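Local coordinates for protein probable polyketide synthase 1 (Dictyostelium discoideum, PDB 2H84) that probably makes polyketides through its C-terminal type III polyketide synthase domain, the part described here, and yields only acylpyrones in vitro, at residues Phe55-Arg67 against Asn321-Ser333. Sequence-based numbering, arbitrary orientation.
Sequences FEQSQIKTRHLVR and NTWDVYHAYGNMS
Ile60 lays its CG1–CD1 arm across the phenol end of Tyr326, the two side chains crossing at about a right angle with CG1 3.4 Å from CZ. Tyr326 reaches it with CG anti to the backbone N (chi1 176°), and its hydroxyl donates to Ser58 O (OH to O, 2.8 Å), lying in that carbonyl's plane. Replacing Tyr326 by alanine would probably leave Ser58 O without this donor and open a gap beside Ile60 CG1. One residue on, His327 ND1 donates to Gln59 O at 2.8 Å; the acceptor lies in the imidazole plane and ND1 approaches it almost head-on (C=O...N 175°), although the bond is bent at its hydrogen (143°), so it should help fix the ring's rotation. Near the C-terminal end of helix 320-329, His327 O accepts two backbone donors, Lys61 N at 2.7 Å and Thr62 N at 3.1 Å. Thr62 OG1 also donates to Ala328 O (3.0 Å), but from above the carbonyl plane. Farther along, His64 and Tyr329 meet rim to rim, CD2 to CD1 3.5 Å. The arrangement ties strand 62-63 and the loop leading to it from helix 45-56 to a C-terminal-half helix, joining the two sequence halves of the thiolase fold characteristic of chalcone and stilbene synthases.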
# COMPACT_ATOMS: atom_id res chain seq x y z
N PHE A 55 -23.46 -22.92 2.82
CA PHE A 55 -23.47 -22.32 4.15
C PHE A 55 -23.35 -23.41 5.20
O PHE A 55 -22.47 -23.36 6.06
CB PHE A 55 -24.75 -21.53 4.38
CG PHE A 55 -24.69 -20.11 3.89
CD1 PHE A 55 -24.61 -19.85 2.53
CD2 PHE A 55 -24.61 -19.05 4.78
CE1 PHE A 55 -24.48 -18.54 2.07
CE2 PHE A 55 -24.48 -17.74 4.33
CZ PHE A 55 -24.40 -17.49 2.98
N GLU A 56 -24.23 -24.39 5.12
CA GLU A 56 -24.23 -25.50 6.06
C GLU A 56 -22.83 -26.09 6.18
O GLU A 56 -22.29 -26.18 7.28
CB GLU A 56 -25.22 -26.57 5.59
CG GLU A 56 -26.66 -26.31 6.03
CD GLU A 56 -27.69 -26.86 5.05
OE1 GLU A 56 -27.42 -27.91 4.41
OE2 GLU A 56 -28.77 -26.25 4.92
N GLN A 57 -22.24 -26.48 5.05
CA GLN A 57 -20.90 -27.06 5.08
C GLN A 57 -19.76 -26.07 5.28
O GLN A 57 -18.60 -26.43 5.13
CB GLN A 57 -20.62 -27.88 3.81
CG GLN A 57 -20.77 -29.39 4.04
CD GLN A 57 -20.09 -29.85 5.33
OE1 GLN A 57 -18.92 -30.23 5.34
NE2 GLN A 57 -20.83 -29.81 6.43
N SER A 58 -20.09 -24.83 5.65
CA SER A 58 -19.08 -23.80 5.86
C SER A 58 -18.40 -23.89 7.22
O SER A 58 -17.27 -23.43 7.39
CB SER A 58 -19.70 -22.40 5.71
OG SER A 58 -20.53 -22.09 6.81
N GLN A 59 -19.11 -24.46 8.19
CA GLN A 59 -18.59 -24.60 9.56
C GLN A 59 -18.39 -23.28 10.28
O GLN A 59 -17.62 -23.21 11.23
CB GLN A 59 -17.27 -25.35 9.55
CG GLN A 59 -17.40 -26.84 9.36
CD GLN A 59 -16.06 -27.51 9.14
OE1 GLN A 59 -15.13 -27.31 9.92
NE2 GLN A 59 -15.95 -28.30 8.08
N ILE A 60 -19.08 -22.23 9.84
CA ILE A 60 -18.98 -20.93 10.49
C ILE A 60 -20.24 -20.74 11.30
O ILE A 60 -21.34 -20.99 10.81
CB ILE A 60 -18.84 -19.80 9.47
CG1 ILE A 60 -17.50 -19.93 8.74
CG2 ILE A 60 -18.95 -18.45 10.16
CD1 ILE A 60 -17.24 -18.86 7.71
N LYS A 61 -20.09 -20.30 12.55
CA LYS A 61 -21.22 -20.11 13.43
C LYS A 61 -21.77 -18.69 13.38
O LYS A 61 -22.98 -18.49 13.35
CB LYS A 61 -20.83 -20.46 14.86
CG LYS A 61 -21.99 -20.99 15.70
CD LYS A 61 -21.48 -21.81 16.88
CE LYS A 61 -22.62 -22.60 17.49
NZ LYS A 61 -22.25 -23.28 18.74
N THR A 62 -20.87 -17.71 13.38
CA THR A 62 -21.25 -16.30 13.33
C THR A 62 -20.26 -15.44 12.54
O THR A 62 -19.11 -15.82 12.33
CB THR A 62 -21.36 -15.67 14.74
OG1 THR A 62 -20.15 -15.93 15.47
CG2 THR A 62 -22.54 -16.23 15.49
N ARG A 63 -20.74 -14.27 12.12
CA ARG A 63 -19.95 -13.30 11.38
C ARG A 63 -20.47 -11.90 11.71
O ARG A 63 -21.64 -11.73 12.04
CB ARG A 63 -20.06 -13.52 9.87
CG ARG A 63 -19.16 -14.60 9.31
CD ARG A 63 -19.23 -14.63 7.80
NE ARG A 63 -20.54 -15.05 7.31
CZ ARG A 63 -21.01 -14.77 6.10
NH1 ARG A 63 -20.30 -14.05 5.25
NH2 ARG A 63 -22.21 -15.21 5.74
N HIS A 64 -19.58 -10.91 11.65
CA HIS A 64 -19.95 -9.52 11.90
C HIS A 64 -19.94 -8.83 10.53
O HIS A 64 -18.96 -8.91 9.79
CB HIS A 64 -18.95 -8.88 12.85
CG HIS A 64 -18.99 -9.46 14.23
ND1 HIS A 64 -19.70 -8.90 15.26
CD2 HIS A 64 -18.43 -10.59 14.73
CE1 HIS A 64 -19.59 -9.65 16.34
NE2 HIS A 64 -18.82 -10.68 16.04
N LEU A 65 -21.04 -8.16 10.20
CA LEU A 65 -21.13 -7.53 8.89
C LEU A 65 -21.65 -6.11 8.92
O LEU A 65 -22.66 -5.84 9.56
CB LEU A 65 -22.04 -8.37 7.99
CG LEU A 65 -21.84 -9.88 7.96
CD1 LEU A 65 -23.01 -10.52 7.25
CD2 LEU A 65 -20.55 -10.23 7.29
N VAL A 66 -20.97 -5.22 8.20
CA VAL A 66 -21.41 -3.84 8.12
C VAL A 66 -22.75 -3.89 7.39
O VAL A 66 -23.63 -3.09 7.66
CB VAL A 66 -20.39 -2.98 7.32
CG1 VAL A 66 -20.97 -1.61 7.01
CG2 VAL A 66 -19.11 -2.83 8.11
N ARG A 67 -22.89 -4.85 6.48
CA ARG A 67 -24.15 -5.02 5.76
C ARG A 67 -24.80 -6.32 6.20
O ARG A 67 -24.40 -7.40 5.78
CB ARG A 67 -23.93 -5.06 4.24
CG ARG A 67 -25.23 -5.26 3.45
CD ARG A 67 -25.03 -5.03 1.97
NE ARG A 67 -26.25 -5.32 1.21
CZ ARG A 67 -26.71 -4.55 0.22
NH1 ARG A 67 -26.05 -3.46 -0.11
NH2 ARG A 67 -27.81 -4.86 -0.43
N ASN A 321 -7.14 -22.57 18.60
CA ASN A 321 -7.32 -21.12 18.66
C ASN A 321 -7.79 -20.49 17.36
O ASN A 321 -8.67 -19.63 17.35
CB ASN A 321 -6.03 -20.44 19.14
CG ASN A 321 -5.81 -20.60 20.63
OD1 ASN A 321 -6.71 -20.33 21.43
ND2 ASN A 321 -4.62 -21.04 21.02
N THR A 322 -7.20 -20.91 16.25
CA THR A 322 -7.59 -20.37 14.96
C THR A 322 -9.00 -20.84 14.56
O THR A 322 -9.73 -20.11 13.88
CB THR A 322 -6.61 -20.78 13.85
OG1 THR A 322 -6.48 -22.20 13.83
CG2 THR A 322 -5.25 -20.24 14.12
N TRP A 323 -9.39 -22.04 14.98
CA TRP A 323 -10.73 -22.52 14.64
C TRP A 323 -11.78 -21.80 15.48
O TRP A 323 -12.93 -21.75 15.09
CB TRP A 323 -10.85 -24.03 14.85
CG TRP A 323 -10.35 -24.88 13.71
CD1 TRP A 323 -9.12 -25.47 13.60
CD2 TRP A 323 -11.05 -25.18 12.50
NE1 TRP A 323 -9.01 -26.11 12.39
CE2 TRP A 323 -10.18 -25.94 11.69
CE3 TRP A 323 -12.33 -24.87 12.01
CZ2 TRP A 323 -10.55 -26.40 10.42
CZ3 TRP A 323 -12.69 -25.33 10.75
CH2 TRP A 323 -11.80 -26.08 9.97
N ASP A 324 -11.38 -21.28 16.64
CA ASP A 324 -12.33 -20.55 17.47
C ASP A 324 -12.64 -19.26 16.71
O ASP A 324 -13.80 -18.88 16.55
CB ASP A 324 -11.73 -20.20 18.83
CG ASP A 324 -11.53 -21.42 19.71
OD1 ASP A 324 -12.35 -22.36 19.65
OD2 ASP A 324 -10.55 -21.42 20.49
N VAL A 325 -11.57 -18.60 16.24
CA VAL A 325 -11.69 -17.36 15.48
C VAL A 325 -12.52 -17.58 14.22
O VAL A 325 -13.44 -16.82 13.93
CB VAL A 325 -10.32 -16.84 15.06
CG1 VAL A 325 -10.48 -15.60 14.20
CG2 VAL A 325 -9.49 -16.54 16.28
N TYR A 326 -12.19 -18.63 13.46
CA TYR A 326 -12.93 -18.91 12.24
C TYR A 326 -14.41 -19.20 12.49
O TYR A 326 -15.26 -18.74 11.74
CB TYR A 326 -12.27 -20.07 11.48
CG TYR A 326 -13.02 -20.50 10.22
CD1 TYR A 326 -13.82 -21.65 10.22
CD2 TYR A 326 -12.97 -19.73 9.06
CE1 TYR A 326 -14.55 -22.03 9.09
CE2 TYR A 326 -13.70 -20.09 7.91
CZ TYR A 326 -14.49 -21.25 7.93
OH TYR A 326 -15.22 -21.61 6.82
N HIS A 327 -14.71 -19.94 13.56
CA HIS A 327 -16.11 -20.27 13.85
C HIS A 327 -16.95 -19.05 14.20
O HIS A 327 -18.12 -18.98 13.82
CB HIS A 327 -16.21 -21.26 15.02
CG HIS A 327 -15.73 -22.64 14.68
ND1 HIS A 327 -15.97 -23.24 13.47
CD2 HIS A 327 -15.05 -23.55 15.42
CE1 HIS A 327 -15.46 -24.46 13.47
NE2 HIS A 327 -14.89 -24.67 14.64
N ALA A 328 -16.34 -18.09 14.89
CA ALA A 328 -17.03 -16.88 15.33
C ALA A 328 -16.89 -15.62 14.49
O ALA A 328 -17.58 -14.63 14.74
CB ALA A 328 -16.62 -16.58 16.76
N TYR A 329 -16.01 -15.63 13.49
CA TYR A 329 -15.81 -14.44 12.67
C TYR A 329 -15.73 -14.72 11.18
O TYR A 329 -16.03 -13.85 10.36
CB TYR A 329 -14.53 -13.72 13.09
CG TYR A 329 -14.53 -13.21 14.50
CD1 TYR A 329 -15.29 -12.10 14.86
CD2 TYR A 329 -13.78 -13.85 15.49
CE1 TYR A 329 -15.31 -11.65 16.17
CE2 TYR A 329 -13.79 -13.40 16.80
CZ TYR A 329 -14.56 -12.30 17.14
OH TYR A 329 -14.59 -11.86 18.44
N GLY A 330 -15.30 -15.93 10.83
CA GLY A 330 -15.16 -16.28 9.43
C GLY A 330 -13.86 -15.72 8.88
O GLY A 330 -12.85 -15.64 9.59
N ASN A 331 -13.88 -15.32 7.61
CA ASN A 331 -12.69 -14.77 6.98
C ASN A 331 -12.78 -13.24 6.85
O ASN A 331 -13.54 -12.74 6.05
CB ASN A 331 -12.51 -15.38 5.60
CG ASN A 331 -11.27 -14.88 4.91
OD1 ASN A 331 -11.00 -15.22 3.76
ND2 ASN A 331 -10.49 -14.06 5.61
N MET A 332 -11.99 -12.52 7.64
CA MET A 332 -12.00 -11.06 7.62
C MET A 332 -10.77 -10.54 6.89
O MET A 332 -10.20 -9.51 7.26
CB MET A 332 -12.02 -10.50 9.03
CG MET A 332 -13.19 -10.96 9.87
SD MET A 332 -12.71 -10.83 11.61
CE MET A 332 -13.76 -9.89 12.27
N SER A 333 -10.33 -11.30 5.88
CA SER A 333 -9.16 -10.95 5.08
C SER A 333 -7.96 -10.70 6.01
O SER A 333 -7.79 -11.37 7.04
CB SER A 333 -9.43 -9.68 4.25
OG SER A 333 -8.68 -9.63 3.05